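Local coordinates for protein lactoylglutathione lyase (Pseudomonas aeruginosa, PDB 4MTT) that belongs to the glyoxalase/bleomycin resistance/dioxygenase superfamily of paired beta-alpha-beta-beta-beta modules and carries a bound nickel ion, at residues A[96-101]-A[110-115]; A[20-25]-A[92-97]. All blocks are in the same frame, centred on the assembly; numbering follows the deposited sequence.

Contact 1: A[96-101]-A[110-115]. With TAM (tris(hydroxyethyl)aminomethane), chain D.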
ATOM      1  N   VAL A  96     -16.369 -11.132  -1.186  1.00 28.50           N
ATOM      2  CA  VAL A  96     -16.743  -9.867  -1.820  1.00 28.18           C
ATOM      3  C   VAL A  96     -17.540  -9.165  -0.688  1.00 32.20           C
ATOM      4  O   VAL A  96     -18.599  -9.660  -0.289  1.00 32.31           O
ATOM      5  CB  VAL A  96     -17.580 -10.021  -3.135  1.00 31.79           C
ATOM      6  CG1 VAL A  96     -18.073  -8.666  -3.645  1.00 31.11           C
ATOM      7  CG2 VAL A  96     -16.782 -10.734  -4.227  1.00 31.68           C
ATOM      8  N   THR A  97     -16.982  -8.079  -0.122  1.00 26.57           N
ATOM      9  CA  THR A  97     -17.603  -7.328   0.980  1.00 26.23           C
ATOM     10  C   THR A  97     -18.503  -6.208   0.467  1.00 31.43           C
ATOM     11  O   THR A  97     -19.313  -5.678   1.219  1.00 32.04           O
ATOM     12  CB  THR A  97     -16.544  -6.827   1.980  1.00 32.16           C
ATOM     13  OG1 THR A  97     -15.629  -5.962   1.303  1.00 27.05           O
ATOM     14  CG2 THR A  97     -15.792  -7.967   2.665  1.00 27.89           C
ATOM     15  N   ARG A  98     -18.343  -5.838  -0.805  1.00 28.93           N
ATOM     16  CA  ARG A  98     -19.150  -4.844  -1.486  1.00 28.81           C
ATOM     17  C   ARG A  98     -19.104  -5.153  -2.973  1.00 33.99           C
ATOM     18  O   ARG A  98     -18.050  -5.038  -3.616  1.00 31.07           O
ATOM     19  CB  ARG A  98     -18.700  -3.389  -1.197  1.00 28.94           C
ATOM     20  CG  ARG A  98     -19.653  -2.355  -1.782  1.00 30.95           C
ATOM     21  CD  ARG A  98     -19.095  -0.947  -1.851  1.00 48.79           C
ATOM     22  NE  ARG A  98     -20.063  -0.003  -2.432  1.00 57.58           N
ATOM     23  CZ  ARG A  98     -20.215   0.224  -3.738  1.00 73.86           C
ATOM     24  NH1 ARG A  98     -19.448  -0.404  -4.625  1.00 59.19           N
ATOM     25  NH2 ARG A  98     -21.128   1.088  -4.165  1.00 59.34           N
ATOM     26  N   GLU A  99     -20.268  -5.576  -3.499  1.00 32.80           N
ATOM     27  CA  GLU A  99     -20.507  -5.900  -4.899  1.00 32.49           C
ATOM     28  C   GLU A  99     -20.349  -4.655  -5.746  1.00 37.56           C
ATOM     29  O   GLU A  99     -20.633  -3.554  -5.271  1.00 36.81           O
ATOM     30  CB  GLU A  99     -21.938  -6.485  -5.061  1.00 33.64           C
ATOM     31  CG  GLU A  99     -22.405  -6.751  -6.494  1.00 37.16           C
ATOM     32  CD  GLU A  99     -21.494  -7.620  -7.346  1.00 48.72           C
ATOM     33  OE1 GLU A  99     -20.781  -8.482  -6.781  1.00 28.04           O
ATOM     34  OE2 GLU A  99     -21.503  -7.444  -8.583  1.00 43.13           O
ATOM     35  N   ALA A 100     -19.907  -4.837  -7.012  1.00 35.85           N
ATOM     36  CA  ALA A 100     -19.728  -3.769  -7.985  1.00 36.13           C
ATOM     37  C   ALA A 100     -20.990  -2.938  -8.179  1.00 42.93           C
ATOM     38  O   ALA A 100     -22.101  -3.475  -8.262  1.00 41.21           O
ATOM     39  CB  ALA A 100     -19.285  -4.340  -9.314  1.00 36.86           C
ATOM     40  N   GLY A 101     -20.780  -1.633  -8.268  1.00 42.15           N
ATOM     41  CA  GLY A 101     -21.817  -0.635  -8.460  1.00 42.82           C
ATOM     42  C   GLY A 101     -21.247   0.755  -8.309  1.00 48.93           C
ATOM     43  O   GLY A 101     -20.111   0.914  -7.853  1.00 46.40           O
ATOM     44  N   ILE A 110     -17.198   0.816  -8.465  1.00 34.81           N
ATOM     45  CA  ILE A 110     -16.267   0.318  -7.461  1.00 34.08           C
ATOM     46  C   ILE A 110     -16.766  -0.999  -6.846  1.00 34.59           C
ATOM     47  O   ILE A 110     -17.956  -1.281  -6.891  1.00 35.04           O
ATOM     48  CB  ILE A 110     -15.995   1.470  -6.426  1.00 38.01           C
ATOM     49  CG1 ILE A 110     -15.017   2.496  -7.024  1.00 39.43           C
ATOM     50  CG2 ILE A 110     -15.472   0.985  -5.056  1.00 38.95           C
ATOM     51  CD1 ILE A 110     -15.044   3.871  -6.382  1.00 55.67           C
ATOM     52  N   ALA A 111     -15.855  -1.807  -6.291  1.00 27.77           N
ATOM     53  CA  ALA A 111     -16.177  -3.053  -5.572  1.00 26.38           C
ATOM     54  C   ALA A 111     -15.116  -3.325  -4.514  1.00 28.24           C
ATOM     55  O   ALA A 111     -13.978  -2.891  -4.677  1.00 25.79           O
ATOM     56  CB  ALA A 111     -16.255  -4.232  -6.535  1.00 26.71           C
ATOM     57  N   PHE A 112     -15.473  -4.067  -3.450  1.00 26.78           N
ATOM     58  CA  PHE A 112     -14.512  -4.437  -2.431  1.00 27.73           C
ATOM     59  C   PHE A 112     -14.390  -5.907  -2.199  1.00 30.48           C
ATOM     60  O   PHE A 112     -15.388  -6.592  -1.980  1.00 30.31           O
ATOM     61  CB  PHE A 112     -14.774  -3.724  -1.101  1.00 31.23           C
ATOM     62  CG  PHE A 112     -14.216  -2.325  -1.074  1.00 34.48           C
ATOM     63  CD1 PHE A 112     -14.936  -1.262  -1.604  1.00 38.61           C
ATOM     64  CD2 PHE A 112     -12.966  -2.071  -0.518  1.00 38.55           C
ATOM     65  CE1 PHE A 112     -14.413   0.034  -1.590  1.00 39.97           C
ATOM     66  CE2 PHE A 112     -12.446  -0.770  -0.492  1.00 41.76           C
ATOM     67  CZ  PHE A 112     -13.175   0.270  -1.023  1.00 39.85           C
ATOM     68  N   LEU A 113     -13.144  -6.384  -2.176  1.00 25.90           N
ATOM     69  CA  LEU A 113     -12.849  -7.759  -1.818  1.00 25.30           C
ATOM     70  C   LEU A 113     -12.006  -7.691  -0.573  1.00 26.78           C
ATOM     71  O   LEU A 113     -11.435  -6.635  -0.253  1.00 25.11           O
ATOM     72  CB  LEU A 113     -12.046  -8.514  -2.899  1.00 25.82           C
ATOM     73  CG  LEU A 113     -12.367  -8.292  -4.378  1.00 31.41           C
ATOM     74  CD1 LEU A 113     -11.320  -9.008  -5.259  1.00 31.49           C
ATOM     75  CD2 LEU A 113     -13.779  -8.783  -4.723  1.00 30.23           C
ATOM     76  N   GLU A 114     -11.919  -8.828   0.110  1.00 20.90           N
ATOM     77  CA  GLU A 114     -11.094  -9.062   1.263  1.00 21.26           C
ATOM     78  C   GLU A 114     -10.246 -10.262   0.902  1.00 27.39           C
ATOM     79  O   GLU A 114     -10.766 -11.271   0.389  1.00 27.77           O
ATOM     80  CB  GLU A 114     -11.938  -9.401   2.494  1.00 22.79           C
ATOM     81  CG  GLU A 114     -12.177  -8.218   3.406  1.00 38.33           C
ATOM     82  CD  GLU A 114     -12.769  -8.561   4.762  1.00 62.36           C
ATOM     83  OE1 GLU A 114     -12.564  -9.697   5.252  1.00 55.70           O
ATOM     84  OE2 GLU A 114     -13.414  -7.667   5.353  1.00 60.47           O
ATOM     85  N   ASP A 115      -8.935 -10.153   1.153  1.00 22.34           N
ATOM     86  CA  ASP A 115      -8.004 -11.229   0.903  1.00 20.70           C
ATOM     87  C   ASP A 115      -8.123 -12.243   2.067  1.00 28.89           C
ATOM     88  O   ASP A 115      -8.851 -11.944   3.031  1.00 28.55           O
ATOM     89  CB  ASP A 115      -6.579 -10.670   0.681  1.00 20.46           C
ATOM     90  CG  ASP A 115      -5.747 -10.287   1.890  1.00 21.31           C
ATOM     91  OD1 ASP A 115      -6.258 -10.405   3.039  1.00 19.57           O
ATOM     92  OD2 ASP A 115      -4.571  -9.886   1.695  1.00 19.05           O
TER
HETATM   93  C   TAM D 202     -10.432  -5.096   7.793  1.00 68.18           C
HETATM   94  C1  TAM D 202     -10.741  -3.680   8.322  1.00 65.77           C
HETATM   95  C2  TAM D 202      -8.959  -5.499   7.968  1.00 66.13           C
HETATM   96  C3  TAM D 202     -11.382  -6.116   8.453  1.00 72.56           C
HETATM   97  C4  TAM D 202     -10.875  -3.470   9.840  1.00 64.06           C
HETATM   98  C5  TAM D 202      -7.951  -4.367   7.784  1.00 64.94           C
HETATM   99  C6  TAM D 202     -11.363  -7.558   7.941  1.00 75.30           C
HETATM  100  N   TAM D 202     -10.693  -5.060   6.345  1.00 66.72           N
HETATM  101  O4  TAM D 202      -9.713  -3.904  10.563  1.00 59.49           O
HETATM  102  O5  TAM D 202      -6.804  -4.784   7.042  1.00 64.46           O
HETATM  103  O6  TAM D 202     -10.412  -8.327   8.689  1.00 77.47           O
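R98 and F112 lie on the same face of the antiparallel hairpin of strands 95-99 and 109-114. R98 carries CG anti to the backbone N (chi1 -173°) and runs out extended; its CD passes F112 CD1 obliquely at 4.2 Å, and the guanidinium stands 83° from the ring plane. I110 O and G101 O lie at the guanidinium edge, in plane, and NH2 makes a weak hydrogen bond to L102 O. A classic bulge sets T97 and R98 together opposite F112, whose carbonyl oxygen takes both amides, T97 N at 2.9 Å and R98 N at 3.3 Å, while F112 N bonds R98 O at 2.8 Å. On the other face V96 CG2 meets L113 CD2 at 3.6 Å, beside helix 82-91. T97 turns its methyl CG2 across E114 at about a right angle, 3.6 Å from OE2. The same carboxylate meets a carbon of TAM, OE2 to C6 3.3 Å; the hydrogen bonds of TAM go to Q68, G69 and G118. A second register shift precedes G101, whose N and O pair with I110 O and N; A100 CA also makes a CA-H...O contact with I110 O. Backbone polar groups thus hold the bulged edge strand in place, with one carbonyl serving two amides, while the F112 ring has its cation-pi partner in K120.

Contact 2: A[20-25]-A[92-97]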
ATOM      1  N   TYR A  20      -4.092 -13.549  -4.712  1.00 16.49           N
ATOM      2  CA  TYR A  20      -3.569 -12.563  -5.641  1.00 16.45           C
ATOM      3  C   TYR A  20      -3.376 -13.044  -7.074  1.00 23.03           C
ATOM      4  O   TYR A  20      -3.668 -12.285  -8.008  1.00 22.04           O
ATOM      5  CB  TYR A  20      -2.355 -11.791  -5.062  1.00 16.92           C
ATOM      6  CG  TYR A  20      -2.753 -10.948  -3.865  1.00 16.59           C
ATOM      7  CD1 TYR A  20      -3.378  -9.714  -4.036  1.00 17.92           C
ATOM      8  CD2 TYR A  20      -2.609 -11.434  -2.567  1.00 16.27           C
ATOM      9  CE1 TYR A  20      -3.843  -8.984  -2.948  1.00 18.43           C
ATOM     10  CE2 TYR A  20      -3.039 -10.696  -1.469  1.00 16.82           C
ATOM     11  CZ  TYR A  20      -3.638  -9.459  -1.665  1.00 21.26           C
ATOM     12  OH  TYR A  20      -4.097  -8.727  -0.602  1.00 19.54           O
ATOM     13  N   THR A  21      -2.930 -14.306  -7.251  1.00 21.69           N
ATOM     14  CA  THR A  21      -2.695 -14.874  -8.585  1.00 22.55           C
ATOM     15  C   THR A  21      -3.984 -15.331  -9.282  1.00 28.37           C
ATOM     16  O   THR A  21      -4.144 -15.033 -10.454  1.00 29.61           O
ATOM     17  CB  THR A  21      -1.564 -15.946  -8.583  1.00 28.60           C
ATOM     18  OG1 THR A  21      -1.941 -17.053  -7.763  1.00 25.18           O
ATOM     19  CG2 THR A  21      -0.224 -15.388  -8.116  1.00 25.69           C
ATOM     20  N   ARG A  22      -4.907 -16.009  -8.567  1.00 25.18           N
ATOM     21  CA  ARG A  22      -6.168 -16.530  -9.145  1.00 25.82           C
ATOM     22  C   ARG A  22      -7.300 -15.528  -9.191  1.00 29.75           C
ATOM     23  O   ARG A  22      -7.915 -15.385 -10.232  1.00 30.06           O
ATOM     24  CB  ARG A  22      -6.686 -17.766  -8.382  1.00 26.55           C
ATOM     25  CG  ARG A  22      -5.696 -18.896  -8.201  1.00 36.10           C
ATOM     26  CD  ARG A  22      -6.238 -19.891  -7.195  1.00 47.56           C
ATOM     27  NE  ARG A  22      -5.253 -20.907  -6.827  1.00 60.97           N
ATOM     28  CZ  ARG A  22      -5.390 -21.773  -5.825  1.00 74.22           C
ATOM     29  NH1 ARG A  22      -6.444 -21.707  -5.017  1.00 54.58           N
ATOM     30  NH2 ARG A  22      -4.441 -22.666  -5.580  1.00 58.96           N
ATOM     31  N   ALA A  23      -7.649 -14.905  -8.051  1.00 27.35           N
ATOM     32  CA  ALA A  23      -8.759 -13.947  -8.022  1.00 27.06           C
ATOM     33  C   ALA A  23      -8.383 -12.627  -8.684  1.00 31.57           C
ATOM     34  O   ALA A  23      -9.248 -11.989  -9.270  1.00 34.02           O
ATOM     35  CB  ALA A  23      -9.240 -13.710  -6.593  1.00 27.24           C
ATOM     36  N   LEU A  24      -7.098 -12.228  -8.625  1.00 26.08           N
ATOM     37  CA  LEU A  24      -6.665 -10.933  -9.173  1.00 23.47           C
ATOM     38  C   LEU A  24      -5.734 -10.939 -10.372  1.00 26.07           C
ATOM     39  O   LEU A  24      -5.344  -9.867 -10.826  1.00 25.91           O
ATOM     40  CB  LEU A  24      -6.179  -9.993  -8.061  1.00 22.72           C
ATOM     41  CG  LEU A  24      -7.227  -9.669  -6.960  1.00 26.51           C
ATOM     42  CD1 LEU A  24      -6.588  -8.970  -5.779  1.00 24.99           C
ATOM     43  CD2 LEU A  24      -8.393  -8.869  -7.514  1.00 28.82           C
ATOM     44  N   ASP A  25      -5.400 -12.131 -10.907  1.00 22.12           N
ATOM     45  CA  ASP A  25      -4.533 -12.308 -12.085  1.00 22.33           C
ATOM     46  C   ASP A  25      -3.182 -11.649 -11.968  1.00 21.69           C
ATOM     47  O   ASP A  25      -2.625 -11.211 -12.968  1.00 19.39           O
ATOM     48  CB  ASP A  25      -5.249 -11.931 -13.419  1.00 25.71           C
ATOM     49  CG  ASP A  25      -6.504 -12.736 -13.692  1.00 46.17           C
ATOM     50  OD1 ASP A  25      -6.499 -13.963 -13.422  1.00 49.52           O
ATOM     51  OD2 ASP A  25      -7.481 -12.150 -14.210  1.00 55.81           O
ATOM     52  N   LEU A  92     -14.385 -18.691  -6.731  1.00 35.30           N
ATOM     53  CA  LEU A  92     -13.196 -19.242  -6.094  1.00 33.89           C
ATOM     54  C   LEU A  92     -13.401 -19.306  -4.584  1.00 35.73           C
ATOM     55  O   LEU A  92     -12.538 -19.800  -3.857  1.00 35.76           O
ATOM     56  CB  LEU A  92     -11.957 -18.406  -6.459  1.00 34.22           C
ATOM     57  CG  LEU A  92     -11.456 -18.474  -7.904  1.00 38.23           C
ATOM     58  CD1 LEU A  92     -10.768 -17.188  -8.297  1.00 37.62           C
ATOM     59  CD2 LEU A  92     -10.483 -19.647  -8.104  1.00 38.80           C
ATOM     60  N   GLY A  93     -14.559 -18.828  -4.131  1.00 31.95           N
ATOM     61  CA  GLY A  93     -14.920 -18.802  -2.719  1.00 31.55           C
ATOM     62  C   GLY A  93     -14.223 -17.724  -1.907  1.00 33.24           C
ATOM     63  O   GLY A  93     -14.008 -17.893  -0.700  1.00 32.93           O
ATOM     64  N   TYR A  94     -13.888 -16.596  -2.558  1.00 27.49           N
ATOM     65  CA  TYR A  94     -13.283 -15.456  -1.880  1.00 25.55           C
ATOM     66  C   TYR A  94     -14.354 -14.467  -1.500  1.00 31.68           C
ATOM     67  O   TYR A  94     -15.427 -14.468  -2.089  1.00 31.62           O
ATOM     68  CB  TYR A  94     -12.170 -14.819  -2.706  1.00 23.97           C
ATOM     69  CG  TYR A  94     -10.956 -15.708  -2.789  1.00 22.81           C
ATOM     70  CD1 TYR A  94     -10.252 -16.071  -1.640  1.00 22.62           C
ATOM     71  CD2 TYR A  94     -10.511 -16.203  -4.013  1.00 24.15           C
ATOM     72  CE1 TYR A  94      -9.134 -16.896  -1.710  1.00 20.18           C
ATOM     73  CE2 TYR A  94      -9.406 -17.047  -4.091  1.00 24.99           C
ATOM     74  CZ  TYR A  94      -8.719 -17.384  -2.937  1.00 26.80           C
ATOM     75  OH  TYR A  94      -7.632 -18.214  -3.023  1.00 27.79           O
ATOM     76  N   ARG A  95     -14.083 -13.662  -0.475  1.00 29.98           N
ATOM     77  CA  ARG A  95     -15.038 -12.726   0.085  1.00 30.15           C
ATOM     78  C   ARG A  95     -15.143 -11.421  -0.689  1.00 33.30           C
ATOM     79  O   ARG A  95     -14.147 -10.682  -0.812  1.00 31.44           O
ATOM     80  CB  ARG A  95     -14.662 -12.464   1.556  1.00 32.60           C
ATOM     81  CG  ARG A  95     -15.756 -11.882   2.429  1.00 42.53           C
ATOM     82  CD  ARG A  95     -15.307 -11.841   3.882  1.00 51.82           C
ATOM     83  NE  ARG A  95     -15.587 -13.096   4.587  1.00 64.36           N
ATOM     84  CZ  ARG A  95     -14.690 -14.053   4.815  1.00 79.38           C
ATOM     85  NH1 ARG A  95     -13.434 -13.910   4.406  1.00 69.04           N
ATOM     86  NH2 ARG A  95     -15.041 -15.159   5.459  1.00 61.47           N
ATOM     87  N   VAL A  96     -16.369 -11.132  -1.186  1.00 28.50           N
ATOM     88  CA  VAL A  96     -16.743  -9.867  -1.820  1.00 28.18           C
ATOM     89  C   VAL A  96     -17.540  -9.165  -0.688  1.00 32.20           C
ATOM     90  O   VAL A  96     -18.599  -9.660  -0.289  1.00 32.31           O
ATOM     91  CB  VAL A  96     -17.580 -10.021  -3.135  1.00 31.79           C
ATOM     92  CG1 VAL A  96     -18.073  -8.666  -3.645  1.00 31.11           C
ATOM     93  CG2 VAL A  96     -16.782 -10.734  -4.227  1.00 31.68           C
ATOM     94  N   THR A  97     -16.982  -8.079  -0.122  1.00 26.57           N
ATOM     95  CA  THR A  97     -17.603  -7.328   0.980  1.00 26.23           C
ATOM     96  C   THR A  97     -18.503  -6.208   0.467  1.00 31.43           C
ATOM     97  O   THR A  97     -19.313  -5.678   1.219  1.00 32.04           O
ATOM     98  CB  THR A  97     -16.544  -6.827   1.980  1.00 32.16           C
ATOM     99  OG1 THR A  97     -15.629  -5.962   1.303  1.00 27.05           O
ATOM    100  CG2 THR A  97     -15.792  -7.967   2.665  1.00 27.89           C
TER
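Helix 13-23 ends in segment 20-25 with a wider pi-type turn at 20-23, and D25 leaves helical geometry with positive phi. Segment 92-97 starts at another helix end: G93, also with positive phi, closes a Schellman motif, after which the chain leads into strand 95-99. The backbones stay well apart, the nearest CA atoms being those of A23 and L92 at 7.2 Å, and the contact is made largely by side chains. L92 and Y94 both direct their CB toward the helix end and meet A23 there. The CD1 branch of L92 lies against the backbone of A23, 3.8 Å from its CA, and also touches R22 CB at 4.1 Å. A23 CB in turn approaches the Y94 ring obliquely, 3.8 Å from CD2. In Y94, CG lies anti to the carbonyl carbon (chi1 -70°), which carries the ring out to the helix; L92 O sits above one ring face, offset toward the rim. R22 extends past the ring and crosses Y94 at about a right angle, with its guanidinium plane turned 43° from the ring and NH1 4.2 Å from Y94 OH, a loose approach. R22 NH1 also has a long, weak ion pair with E18. The small A23 is buried beneath L92 and Y94, whose ring stacks edge-to-face on F19 of helix 13-23. Close by, D25 forms a salt bridge with R88 of helix 82-91, and V96 packs on that same helix, so the contact joins the C-terminal ends of the two helices.

In the fold
The segments of contacts 1 and 2 overlap at V96 and T97, which act in contact 1 alone; contact 2 uses L92 and Y94 just before strand 95-99. Contact 1 is a surface hairpin within one four-stranded sheet, held chiefly by backbone hydrogen bonds. Contact 2 is partly buried, far more distant in sequence, and relies on apolar packing between a helix end and the turn leading into the strand. Their centres lie about 10 Å apart, and Y20 OH probably hydrogen-bonds D115 OD2, while L24 packs on L113. The end of helix 13-23 and L24 after it thus meet segment 110-115, while a probable bond from E114 N to R95 O ties the two strands of the hairpin.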